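Local coordinates for protein latency-associated nuclear antigen (Murid herpesvirus 4, PDB 4BLG) that probably binds DNA through this C-terminal domain, which assembles as a dimer, as part of a viral nuclear antigen named for its association with latency, at residues Ser69-Val74 / Thr83-Ser88. Numbering follows the deposited sequence.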
loop_
_atom_site.group_PDB
_atom_site.type_symbol
_atom_site.label_atom_id
_atom_site.label_comp_id
_atom_site.label_asym_id
_atom_site.label_seq_id
_atom_site.Cartn_x
_atom_site.Cartn_y
_atom_site.Cartn_z
ATOM N N SER A 69 7.815 -0.182 4.260
ATOM C CA SER A 69 7.170 0.462 5.408
ATOM C C SER A 69 6.628 -0.596 6.387
ATOM O O SER A 69 7.004 -1.769 6.313
ATOM C CB SER A 69 6.058 1.402 4.952
ATOM O OG SER A 69 5.606 2.209 6.021
ATOM N N CYS A 70 5.781 -0.168 7.322
ATOM C CA CYS A 70 5.243 -1.059 8.355
ATOM C C CYS A 70 3.730 -1.125 8.265
ATOM O O CYS A 70 3.078 -0.127 7.966
ATOM C CB CYS A 70 5.601 -0.547 9.759
ATOM S SG CYS A 70 7.341 -0.219 10.039
ATOM N N LEU A 71 3.166 -2.293 8.544
ATOM C CA LEU A 71 1.726 -2.393 8.714
ATOM C C LEU A 71 1.353 -1.996 10.143
ATOM O O LEU A 71 2.133 -2.180 11.073
ATOM C CB LEU A 71 1.234 -3.803 8.417
ATOM C CG LEU A 71 1.423 -4.268 6.973
ATOM C CD1 LEU A 71 1.032 -5.734 6.831
ATOM C CD2 LEU A 71 0.620 -3.402 6.021
ATOM N N PRO A 72 0.156 -1.438 10.327
ATOM C CA PRO A 72 -0.232 -1.120 11.703
ATOM C C PRO A 72 -0.579 -2.380 12.484
ATOM O O PRO A 72 -1.083 -3.344 11.912
ATOM C CB PRO A 72 -1.472 -0.250 11.525
ATOM C CG PRO A 72 -2.051 -0.670 10.227
ATOM C CD PRO A 72 -0.899 -1.108 9.356
ATOM N N LEU A 73 -0.303 -2.364 13.781
ATOM C CA LEU A 73 -0.693 -3.447 14.665
ATOM C C LEU A 73 -2.202 -3.517 14.809
ATOM O O LEU A 73 -2.883 -2.490 14.829
ATOM C CB LEU A 73 -0.068 -3.241 16.042
ATOM C CG LEU A 73 1.444 -3.435 16.058
ATOM C CD1 LEU A 73 1.995 -3.098 17.431
ATOM C CD2 LEU A 73 1.794 -4.862 15.658
ATOM N N VAL A 74 -2.717 -4.737 14.927
ATOM C CA VAL A 74 -4.138 -4.950 15.144
ATOM C C VAL A 74 -4.410 -5.079 16.633
ATOM O O VAL A 74 -3.902 -5.993 17.284
ATOM C CB VAL A 74 -4.626 -6.219 14.444
ATOM C CG1 VAL A 74 -6.122 -6.396 14.650
ATOM C CG2 VAL A 74 -4.290 -6.167 12.961
ATOM N N THR A 83 4.931 -6.197 11.288
ATOM C CA THR A 83 4.973 -6.802 9.975
ATOM C C THR A 83 5.269 -5.690 8.982
ATOM O O THR A 83 4.558 -4.687 8.930
ATOM C CB THR A 83 3.651 -7.491 9.655
ATOM O OG1 THR A 83 3.452 -8.555 10.588
ATOM C CG2 THR A 83 3.651 -8.045 8.236
ATOM N N TYR A 84 6.363 -5.841 8.250
ATOM C CA TYR A 84 6.740 -4.879 7.223
ATOM C C TYR A 84 6.127 -5.252 5.879
ATOM O O TYR A 84 5.677 -6.372 5.688
ATOM C CB TYR A 84 8.251 -4.793 7.121
ATOM C CG TYR A 84 8.924 -4.470 8.435
ATOM C CD1 TYR A 84 9.278 -5.478 9.320
ATOM C CD2 TYR A 84 9.200 -3.166 8.791
ATOM C CE1 TYR A 84 9.897 -5.190 10.519
ATOM C CE2 TYR A 84 9.816 -2.868 9.993
ATOM C CZ TYR A 84 10.161 -3.882 10.851
ATOM O OH TYR A 84 10.777 -3.578 12.043
ATOM N N TYR A 85 6.084 -4.293 4.958
ATOM C CA TYR A 85 5.502 -4.530 3.641
ATOM C C TYR A 85 6.084 -3.590 2.614
ATOM O O TYR A 85 6.711 -2.603 2.950
ATOM C CB TYR A 85 3.983 -4.336 3.664
ATOM C CG TYR A 85 3.555 -2.887 3.523
ATOM C CD1 TYR A 85 3.415 -2.069 4.639
ATOM C CD2 TYR A 85 3.286 -2.339 2.272
ATOM C CE1 TYR A 85 3.022 -0.738 4.510
ATOM C CE2 TYR A 85 2.889 -1.017 2.136
ATOM C CZ TYR A 85 2.761 -0.221 3.256
ATOM O OH TYR A 85 2.367 1.093 3.117
ATOM N N LEU A 86 5.867 -3.917 1.350
ATOM C CA LEU A 86 6.068 -2.969 0.273
ATOM C C LEU A 86 5.056 -3.309 -0.797
ATOM O O LEU A 86 4.479 -4.391 -0.792
ATOM C CB LEU A 86 7.496 -3.016 -0.281
ATOM C CG LEU A 86 8.011 -4.309 -0.927
ATOM C CD1 LEU A 86 7.360 -4.587 -2.267
ATOM C CD2 LEU A 86 9.515 -4.207 -1.102
ATOM N N LEU A 87 4.834 -2.360 -1.692
ATOM C CA LEU A 87 3.901 -2.518 -2.789
ATOM C C LEU A 87 4.665 -2.490 -4.093
ATOM O O LEU A 87 5.537 -1.649 -4.281
ATOM C CB LEU A 87 2.886 -1.374 -2.785
ATOM C CG LEU A 87 1.858 -1.393 -1.658
ATOM C CD1 LEU A 87 1.017 -0.129 -1.710
ATOM C CD2 LEU A 87 0.987 -2.626 -1.774
ATOM N N SER A 88 4.331 -3.410 -4.989
ATOM C CA SER A 88 4.948 -3.459 -6.303
ATOM C C SER A 88 3.831 -3.258 -7.286
ATOM O O SER A 88 2.981 -4.130 -7.441
ATOM C CB SER A 88 5.628 -4.811 -6.555
ATOM O OG SER A 88 6.595 -5.103 -5.564
HETATM O O HOH W 1 3.289 3.053 4.808
HETATM O O HOH W 2 2.630 -4.719 12.032
#
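Ser69 and Tyr85 form a hydrogen-bonded antiparallel pair, with both backbone N-H groups used. Ser69 N donates to Tyr85 O at 3.0 Å. Tyr85 N donates back to Ser69 O from above that carbonyl's plane, 43° out of it. Leu71 N to Thr83 O is shorter, at 2.8 Å, and nearly straight. At the same pair one water takes the place of a second direct bond: it donates to Leu71 O and accepts from Thr83 N. From Pro72 on the chain leaves the partner.

Cys70 and Tyr84 are the non-hydrogen-bonded pair and share a face of the sheet. Cys70 SG lies obliquely beside the Tyr84 ring, 3.6 Å from Tyr84 CE2, in a sulfur-aromatic contact. Tyr84 also packs on Leu51 of helix 48-57.

The other face carries Ser69 and Tyr85. Chi1 of 83° puts Tyr85 CG between its own backbone N and carbonyl carbon. The ring lies against Ser69, Cys70 and Leu71. Cys70 O meets the ring edge, 3.5 Å from Tyr85 CE1. Leu71 CD2 approaches Tyr85 CD1 obliquely at 3.4 Å, while Leu71 CD1 touches Thr83 CG2. With Ser69 OG anti to the backbone N (chi1 -169°), a second water joins it to Tyr85 OH, 2.7 Å from each.

Tyr85 OH is also hydrogen-bonded to Tyr85 OH of the second subunit, and Leu71 packs on Phe89 of that subunit. The contact thus joins strand 64-70, outermost within this chain, to strand 84-90 at the end where the connecting loop begins. Backbone bonds set the register, and Leu71 CD2, Ser69 CB and the Cys70 carbonyl oxygen bound the Tyr85 ring from segment 69-74. The hydroxyl of this buried tyrosine is satisfied by water and by its counterpart, which links this strand pair directly to the dimer interface.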